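Local coordinates for protein transketolase (Campylobacter jejuni, PDB 3L84) that belongs to the transketolase family of thiamine diphosphate-binding enzymes and assembles as a dimer of three-domain subunits, at residues A[437-442]-A[492-497]; A[468-473]-A[561-566]. All coordinates share one frame; numbering follows the deposited sequence.

Contact 1 of 2, residues A[437-442]-A[492-497]; sequences FIFTHD and PSAFVL
Strands 437-440 and 493-496 run side by side as parallel neighbours in the six-stranded sheet of the pyrimidine-binding domain, their axes 4.7 Å apart and turned 17° against each other. A ladder of four N-H to O=C bonds joins them: F437 N to the carbonyl of S493, F495 N to that of F437, F439 N to that of F495, and, from just past the strand, L497 N to that of F439. On one face of the sheet I438 and F495 are bridged, and L497 lies beyond them. CD1 of I438 meets ring atom CD2 of F495 at 3.9 Å, while its other branch, CG2, lies 3.8 Å from CD1 of L497. With CG1 beside the backbone N, chi2 (-51°) sets the CD1 that meets F495, whereas CG2, anti to N, faces L497. W483 of helix 476-488 stacks on the F495 ring. The other face carries F437, F439, A494 and V496. Here CE2 of the F439 ring comes within 3.9 Å of the methyl of A494, and the ring also meets F462 edge to face. Past the last strand residue the chain turns, and D442 swings back to the neighbouring strand: its CB sits 3.4 Å from CG1 of V496, the two side chains crossing at about a right angle. Its CG, between the backbone N and the carbonyl carbon (chi1 72°), lies 3.6 Å from L497 O. D442 N makes a weak bond of 3.2 Å to that same L497 O. The carboxylate of D442 pairs through OD2 with R472, whose positive charge would be expected to stabilise the ionised form. Polar backbone is thus paired strand to strand between two apolar faces, with the charge held at the C-terminal end.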
# COMPACT_ATOMS: atom_id res chain seq x y z
N PHE A 437 -4.28 15.35 0.73
CA PHE A 437 -4.23 14.26 -0.24
C PHE A 437 -5.26 14.50 -1.31
O PHE A 437 -6.44 14.70 -1.00
CB PHE A 437 -4.47 12.90 0.48
CG PHE A 437 -3.35 12.51 1.44
CD1 PHE A 437 -2.37 11.62 1.03
CD2 PHE A 437 -3.27 13.06 2.69
CE1 PHE A 437 -1.33 11.29 1.90
CE2 PHE A 437 -2.22 12.73 3.54
CZ PHE A 437 -1.28 11.86 3.12
N ILE A 438 -4.83 14.49 -2.56
CA ILE A 438 -5.67 14.88 -3.70
C ILE A 438 -5.85 13.60 -4.51
O ILE A 438 -4.89 13.08 -5.08
CB ILE A 438 -4.99 15.97 -4.55
CG1 ILE A 438 -4.50 17.18 -3.74
CG2 ILE A 438 -5.88 16.38 -5.72
CD1 ILE A 438 -5.47 17.78 -2.86
N PHE A 439 -7.09 13.10 -4.57
CA PHE A 439 -7.39 11.83 -5.22
C PHE A 439 -8.43 12.05 -6.29
O PHE A 439 -9.61 12.16 -5.97
CB PHE A 439 -7.90 10.82 -4.20
CG PHE A 439 -6.93 10.44 -3.09
CD1 PHE A 439 -5.60 10.18 -3.33
CD2 PHE A 439 -7.39 10.28 -1.81
CE1 PHE A 439 -4.76 9.78 -2.30
CE2 PHE A 439 -6.56 9.88 -0.78
CZ PHE A 439 -5.25 9.65 -1.02
N THR A 440 -8.04 12.04 -7.55
CA THR A 440 -8.97 12.23 -8.64
C THR A 440 -9.40 10.89 -9.20
O THR A 440 -8.95 9.81 -8.75
CB THR A 440 -8.42 13.14 -9.74
OG1 THR A 440 -7.44 12.44 -10.51
CG2 THR A 440 -7.81 14.41 -9.16
N HIS A 441 -10.33 10.89 -10.13
CA HIS A 441 -10.76 9.67 -10.81
C HIS A 441 -11.41 8.75 -9.80
O HIS A 441 -11.06 7.59 -9.63
CB HIS A 441 -9.60 9.04 -11.57
CG HIS A 441 -9.14 9.85 -12.74
ND1 HIS A 441 -8.68 11.14 -12.61
CD2 HIS A 441 -9.09 9.55 -14.06
CE1 HIS A 441 -8.36 11.60 -13.81
NE2 HIS A 441 -8.63 10.66 -14.71
N ASP A 442 -12.44 9.26 -9.15
CA ASP A 442 -12.95 8.63 -7.91
C ASP A 442 -13.89 7.46 -8.04
O ASP A 442 -14.25 6.92 -7.01
CB ASP A 442 -13.65 9.69 -7.04
CG ASP A 442 -14.99 10.15 -7.59
OD1 ASP A 442 -15.13 10.29 -8.81
OD2 ASP A 442 -15.87 10.47 -6.76
N PRO A 492 -5.21 15.76 8.98
CA PRO A 492 -5.14 15.77 7.53
C PRO A 492 -6.45 15.49 6.85
O PRO A 492 -7.41 15.01 7.44
CB PRO A 492 -4.17 14.65 7.22
CG PRO A 492 -4.27 13.73 8.39
CD PRO A 492 -4.50 14.61 9.57
N SER A 493 -6.51 15.89 5.58
CA SER A 493 -7.72 15.72 4.76
C SER A 493 -7.39 15.11 3.41
O SER A 493 -6.30 15.35 2.84
CB SER A 493 -8.39 17.07 4.48
OG SER A 493 -8.96 17.70 5.64
N ALA A 494 -8.33 14.32 2.88
CA ALA A 494 -8.32 13.85 1.54
C ALA A 494 -9.45 14.52 0.75
O ALA A 494 -10.53 14.77 1.30
CB ALA A 494 -8.50 12.34 1.48
N PHE A 495 -9.21 14.78 -0.52
CA PHE A 495 -10.17 15.32 -1.47
C PHE A 495 -10.38 14.26 -2.55
O PHE A 495 -9.46 13.90 -3.28
CB PHE A 495 -9.63 16.62 -2.05
CG PHE A 495 -9.50 17.70 -1.02
CD1 PHE A 495 -10.53 18.61 -0.79
CD2 PHE A 495 -8.40 17.77 -0.24
CE1 PHE A 495 -10.37 19.61 0.18
CE2 PHE A 495 -8.27 18.74 0.72
CZ PHE A 495 -9.26 19.65 0.93
N VAL A 496 -11.62 13.79 -2.64
CA VAL A 496 -12.01 12.71 -3.54
C VAL A 496 -12.82 13.35 -4.68
O VAL A 496 -13.91 13.89 -4.44
CB VAL A 496 -12.78 11.65 -2.78
CG1 VAL A 496 -13.37 10.55 -3.73
CG2 VAL A 496 -11.95 11.01 -1.67
N LEU A 497 -12.23 13.34 -5.87
CA LEU A 497 -12.60 14.24 -6.94
C LEU A 497 -12.92 13.47 -8.23
O LEU A 497 -12.31 12.44 -8.53
CB LEU A 497 -11.45 15.22 -7.18
CG LEU A 497 -11.03 16.01 -5.94
CD1 LEU A 497 -9.65 16.61 -6.15
CD2 LEU A 497 -12.06 17.03 -5.53

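Contact 2 of 2, residues A[468-473]-A[561-566]; sequences FLTFRP and CFELFE
F471 lies under C561: the sulfur SG sits 4.5 Å from the ring centroid and 24° off the ring normal, a cysteine sulfur-aromatic contact over the face. This is an interdomain contact, in which strand 469-471, an edge strand of its parallel sheet within the chain, receives the start of helix 562-566 from the C-terminal domain. C561 holds the N-cap position of that helix, and its SG, anti to the backbone N, accepts a weak capping bond from L564 N. CB of C561 also presses on the ring, 3.7 Å from CD1 of F471. One turn further along, L564 reaches the same apolar patch with both branches: its CD1 meets CE1 of F471, and its CD2 lies 4.0 Å from CD2 of L469, the two leucine side chains crossing at about a right angle. E563 supplies the polar half of the contact. Its chain bends at chi2 (95°), and the carboxylate grips T470 twice. OE2 receives the hydroxyl OG1 of T470 at 2.9 Å on its syn lone pair, whereas T470 N approaches OE1 from above the carboxylate plane, 43° out of it, at 3.1 Å. Two bonds from one residue should hold the carboxylate in a fixed rotation. The nearby carbonyl of F468 would by itself disfavour a charge on OE2, which the T470 and water donors probably offset. Helix 458-464 also packs here, R463 touching E563 and L459 touching T470. A water completes the bridge between the domains: it donates to T470 O at 2.6 Å and to OE1 of E563, and accepts from the N-H of F562 at 2.9 Å.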
# COMPACT_ATOMS: atom_id res chain seq x y z
N PHE A 468 -8.69 11.60 9.98
CA PHE A 468 -8.74 12.01 8.59
C PHE A 468 -10.09 12.56 8.31
O PHE A 468 -11.13 12.00 8.79
CB PHE A 468 -8.54 10.84 7.61
CG PHE A 468 -7.34 10.97 6.72
CD1 PHE A 468 -6.17 10.44 7.12
CD2 PHE A 468 -7.37 11.73 5.56
CE1 PHE A 468 -5.09 10.54 6.39
CE2 PHE A 468 -6.20 11.82 4.78
CZ PHE A 468 -5.08 11.26 5.22
N LEU A 469 -10.14 13.61 7.53
CA LEU A 469 -11.39 14.04 6.91
C LEU A 469 -11.39 13.59 5.45
O LEU A 469 -10.40 13.78 4.78
CB LEU A 469 -11.53 15.55 6.98
CG LEU A 469 -11.57 16.13 8.38
CD1 LEU A 469 -11.70 17.66 8.32
CD2 LEU A 469 -12.73 15.54 9.21
N THR A 470 -12.48 13.02 4.97
CA THR A 470 -12.52 12.54 3.60
C THR A 470 -13.61 13.36 2.91
O THR A 470 -14.81 13.07 3.07
CB THR A 470 -12.81 11.05 3.52
OG1 THR A 470 -11.85 10.36 4.34
CG2 THR A 470 -12.70 10.50 2.09
N PHE A 471 -13.23 14.35 2.13
CA PHE A 471 -14.18 15.21 1.42
C PHE A 471 -14.46 14.68 0.04
O PHE A 471 -13.52 14.37 -0.70
CB PHE A 471 -13.65 16.62 1.30
CG PHE A 471 -13.53 17.34 2.60
CD1 PHE A 471 -14.65 17.85 3.22
CD2 PHE A 471 -12.31 17.50 3.21
CE1 PHE A 471 -14.54 18.56 4.40
CE2 PHE A 471 -12.22 18.21 4.40
CZ PHE A 471 -13.34 18.72 4.96
N ARG A 472 -15.72 14.57 -0.34
CA ARG A 472 -16.12 14.15 -1.69
C ARG A 472 -17.11 15.19 -2.22
O ARG A 472 -18.33 14.99 -2.19
CB ARG A 472 -16.65 12.74 -1.69
CG ARG A 472 -16.95 12.18 -3.03
CD ARG A 472 -17.22 10.66 -3.02
NE ARG A 472 -17.44 10.13 -4.38
CZ ARG A 472 -18.59 9.75 -4.90
NH1 ARG A 472 -19.71 9.70 -4.20
NH2 ARG A 472 -18.59 9.33 -6.15
N PRO A 473 -16.61 16.33 -2.71
CA PRO A 473 -17.49 17.45 -3.04
C PRO A 473 -18.33 17.16 -4.28
O PRO A 473 -17.86 16.52 -5.23
CB PRO A 473 -16.53 18.60 -3.29
CG PRO A 473 -15.26 17.95 -3.67
CD PRO A 473 -15.18 16.70 -2.82
N CYS A 561 -18.78 15.19 3.65
CA CYS A 561 -17.83 14.62 4.59
C CYS A 561 -18.53 13.80 5.68
O CYS A 561 -19.10 14.33 6.62
CB CYS A 561 -16.94 15.70 5.17
SG CYS A 561 -15.66 15.02 6.26
N PHE A 562 -18.44 12.48 5.57
CA PHE A 562 -19.02 11.53 6.55
C PHE A 562 -18.49 11.79 7.96
O PHE A 562 -19.29 11.82 8.92
CB PHE A 562 -18.68 10.11 6.06
CG PHE A 562 -19.27 8.97 6.86
CD1 PHE A 562 -20.39 8.30 6.41
CD2 PHE A 562 -18.66 8.51 7.98
CE1 PHE A 562 -20.90 7.21 7.12
CE2 PHE A 562 -19.19 7.42 8.70
CZ PHE A 562 -20.32 6.81 8.27
N GLU A 563 -17.19 11.99 8.10
CA GLU A 563 -16.59 12.15 9.43
C GLU A 563 -17.12 13.38 10.15
O GLU A 563 -17.36 13.35 11.36
CB GLU A 563 -15.07 12.23 9.33
CG GLU A 563 -14.47 10.97 8.76
CD GLU A 563 -14.19 10.99 7.25
OE1 GLU A 563 -14.82 11.77 6.49
OE2 GLU A 563 -13.24 10.28 6.85
N LEU A 564 -17.33 14.48 9.42
CA LEU A 564 -17.91 15.65 10.04
C LEU A 564 -19.35 15.43 10.40
O LEU A 564 -19.81 15.90 11.45
CB LEU A 564 -17.79 16.91 9.16
CG LEU A 564 -16.41 17.47 8.98
CD1 LEU A 564 -16.44 18.63 7.96
CD2 LEU A 564 -15.81 17.89 10.29
N PHE A 565 -20.09 14.70 9.58
CA PHE A 565 -21.49 14.41 9.90
C PHE A 565 -21.62 13.62 11.20
O PHE A 565 -22.54 13.84 12.00
CB PHE A 565 -22.20 13.72 8.71
CG PHE A 565 -23.67 13.62 8.84
CD1 PHE A 565 -24.43 14.65 9.39
CD2 PHE A 565 -24.33 12.52 8.32
CE1 PHE A 565 -25.80 14.54 9.48
CE2 PHE A 565 -25.71 12.43 8.38
CZ PHE A 565 -26.45 13.43 8.96
N GLU A 566 -20.70 12.69 11.42
CA GLU A 566 -20.66 11.88 12.64
C GLU A 566 -20.53 12.74 13.90
O GLU A 566 -20.88 12.28 14.98
CB GLU A 566 -19.50 10.87 12.61
CG GLU A 566 -19.63 9.79 11.58
CD GLU A 566 -18.49 8.81 11.65
OE1 GLU A 566 -17.37 9.10 11.12
OE2 GLU A 566 -18.67 7.72 12.24
O HOH W 1 -16.33 11.18 4.07

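Following the chain from the N terminus, strand 436-440 comes first, then helix 458-464, strand 469-471 and helix 476-488, before strand 493-496 returns beside the first strand and closes contact 1. Segment 468-473 lies inside that loop, and its own partner, 561-566, comes only after the chain has entered the C-terminal domain, so the two contacts cross. Strand 493-496 lies between the other two strands and joins the contacts directly: F471 N probably bonds to A494 O, and V496 N to F471 O. Contact 1 therefore ties strands within the pyrimidine-binding domain, whereas contact 2 ties the edge of that same sheet to the C-terminal domain.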